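Local atomic coordinates of Pts system, fructose-specific iiabc component (Borrelia burgdorferi, PDB entry 5DLE), a protein that probably phosphorylates fructose during its uptake through the phosphotransferase system, the chain here being its IIB domain, which passes on the phosphoryl group. Residues Arg46-Gly51 / Asn57-Glu62. Numbering follows the deposited sequence. Where two conformers were deposited one is given.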
loop_
_atom_site.group_PDB
_atom_site.type_symbol
_atom_site.label_atom_id
_atom_site.label_comp_id
_atom_site.label_asym_id
_atom_site.label_seq_id
_atom_site.Cartn_x
_atom_site.Cartn_y
_atom_site.Cartn_z
ATOM N N ARG A 46 -4.673 -4.605 21.472
ATOM C CA ARG A 46 -3.807 -3.436 21.293
ATOM C C ARG A 46 -2.742 -3.803 20.276
ATOM O O ARG A 46 -2.150 -4.881 20.392
ATOM C CB ARG A 46 -3.138 -3.031 22.618
ATOM C CG ARG A 46 -3.958 -2.005 23.408
ATOM C CD ARG A 46 -3.688 -0.555 22.916
ATOM N NE ARG A 46 -2.292 -0.237 23.195
ATOM C CZ ARG A 46 -1.330 -0.019 22.311
ATOM N NH1 ARG A 46 -1.552 0.070 20.991
ATOM N NH2 ARG A 46 -0.109 0.183 22.786
ATOM N N VAL A 47 -2.505 -2.924 19.283
ATOM C CA VAL A 47 -1.512 -3.170 18.238
ATOM C C VAL A 47 -0.485 -2.041 18.195
ATOM O O VAL A 47 -0.848 -0.856 18.079
ATOM C CB VAL A 47 -2.167 -3.336 16.848
ATOM C CG1 VAL A 47 -1.103 -3.745 15.805
ATOM C CG2 VAL A 47 -3.206 -4.392 16.887
ATOM N N GLU A 48 0.789 -2.414 18.261
ATOM C CA GLU A 48 1.921 -1.554 17.963
ATOM C C GLU A 48 2.261 -1.689 16.486
ATOM O O GLU A 48 2.295 -2.800 15.955
ATOM C CB GLU A 48 3.117 -1.992 18.819
ATOM C CG GLU A 48 4.482 -1.509 18.356
ATOM C CD GLU A 48 5.596 -2.031 19.277
ATOM O OE1 GLU A 48 5.334 -2.182 20.482
ATOM O OE2 GLU A 48 6.711 -2.326 18.801
ATOM N N THR A 49 2.542 -0.571 15.828
ATOM C CA THR A 49 2.892 -0.627 14.419
ATOM C C THR A 49 4.308 -0.116 14.186
ATOM O O THR A 49 4.770 0.796 14.863
ATOM C CB THR A 49 1.917 0.204 13.545
ATOM O OG1 THR A 49 1.831 1.558 14.015
ATOM C CG2 THR A 49 0.511 -0.411 13.524
ATOM N N GLN A 50 4.987 -0.726 13.215
ATOM C CA GLN A 50 6.325 -0.288 12.787
ATOM C C GLN A 50 6.427 -0.291 11.269
ATOM O O GLN A 50 6.129 -1.300 10.626
ATOM C CB GLN A 50 7.411 -1.221 13.346
ATOM C CG GLN A 50 7.235 -1.611 14.823
ATOM C CD GLN A 50 8.498 -2.246 15.379
ATOM O OE1 GLN A 50 9.532 -2.337 14.672
ATOM N NE2 GLN A 50 8.450 -2.665 16.633
ATOM N N GLY A 51 7.060 0.765 10.748
ATOM C CA GLY A 51 7.530 0.804 9.370
ATOM C C GLY A 51 9.029 1.017 9.228
ATOM O O GLY A 51 9.813 0.657 10.115
ATOM N N ASN A 57 2.480 3.748 18.811
ATOM C CA ASN A 57 1.572 3.084 19.763
ATOM C C ASN A 57 2.202 1.820 20.333
ATOM O O ASN A 57 1.571 0.749 20.426
ATOM C CB ASN A 57 0.218 2.790 19.118
ATOM C CG ASN A 57 -0.456 4.055 18.652
ATOM O OD1 ASN A 57 -0.955 4.831 19.492
ATOM N ND2 ASN A 57 -0.444 4.309 17.376
ATOM N N ALA A 58 3.453 1.972 20.775
ATOM C CA ALA A 58 4.214 0.854 21.305
ATOM C C ALA A 58 3.489 0.186 22.473
ATOM O O ALA A 58 2.863 0.844 23.310
ATOM C CB ALA A 58 5.588 1.344 21.746
ATOM N N LEU A 59 3.576 -1.138 22.513
ATOM C CA LEU A 59 3.024 -1.886 23.635
ATOM C C LEU A 59 3.721 -1.457 24.912
ATOM O O LEU A 59 4.937 -1.265 24.936
ATOM C CB LEU A 59 3.211 -3.391 23.433
ATOM C CG LEU A 59 2.594 -3.977 22.137
ATOM C CD1 LEU A 59 2.889 -5.477 22.057
ATOM C CD2 LEU A 59 1.088 -3.680 22.096
ATOM N N THR A 60 2.947 -1.346 25.984
ATOM C CA THR A 60 3.543 -1.099 27.282
ATOM C C THR A 60 3.847 -2.422 27.980
ATOM O O THR A 60 3.295 -3.488 27.644
ATOM C CB THR A 60 2.612 -0.272 28.171
ATOM O OG1 THR A 60 1.437 -1.032 28.498
ATOM C CG2 THR A 60 2.207 1.029 27.475
ATOM N N GLU A 61 4.732 -2.336 28.976
ATOM C CA GLU A 61 5.013 -3.495 29.814
ATOM C C GLU A 61 3.732 -4.054 30.424
ATOM O O GLU A 61 3.529 -5.274 30.455
ATOM C CB GLU A 61 6.015 -3.115 30.907
ATOM C CG GLU A 61 6.492 -4.290 31.732
ATOM C CD GLU A 61 7.523 -3.908 32.791
ATOM O OE1 GLU A 61 8.031 -2.767 32.754
ATOM O OE2 GLU A 61 7.832 -4.757 33.657
ATOM N N GLU A 62 2.841 -3.172 30.900
ATOM C CA GLU A 62 1.616 -3.671 31.508
ATOM C C GLU A 62 0.716 -4.357 30.484
ATOM O O GLU A 62 0.090 -5.380 30.790
ATOM C CB GLU A 62 0.863 -2.528 32.201
ATOM C CG GLU A 62 -0.429 -2.966 32.829
ATOM C CD GLU A 62 -0.224 -3.660 34.185
ATOM O OE1 GLU A 62 0.939 -3.788 34.651
ATOM O OE2 GLU A 62 -1.236 -4.080 34.793
HETATM O O HOH W 1 -0.425 2.601 15.297
#
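Asn57, with a left-handed backbone, presents its carbonyl oxygen to the edge of the Arg46 guanidinium where the chain leaves the short antiparallel strand 55-56, beside strand 44-50 of the otherwise parallel IIB-domain sheet, and heads for helix 61-66. Both terminal nitrogens of Arg46 grip this one oxygen end-on, in the guanidinium plane: NH2 at 3.0 Å from Asn57 O along the straighter bond, though well above the carbonyl plane, and NH1 at 3.2 Å from the same oxygen. The arginine bends at chi2 and chi3 to bring that end round, while its NE forms a salt bridge with Glu63. The two side chains cross at about a right angle, Asn57 CB passing NH1, with the amide and guanidinium planes 71° apart; Asn57 ND2 reaches Thr49 OG1 through a water. Ala58 lays its CA against the Glu48 carboxylate, 3.3 Å from OE1. Leu59 then drops inward: CD2 lies above one guanidinium face of Arg46, offset toward its rim, and the side chain also meets Val15 and Phe83. Its N bonds to the anti side of Glu48 OE1 at 2.9 Å. Glu48, CG anti to the backbone N (chi1 162°) and extended beyond, thus binds this loop to strand 44-50 together with Arg46; Gln50 NE2 binds its OE2, and Arg82 pairs with OE1. Thr60 N-caps the helix that follows, its backbone N bonded to Glu63 OE1.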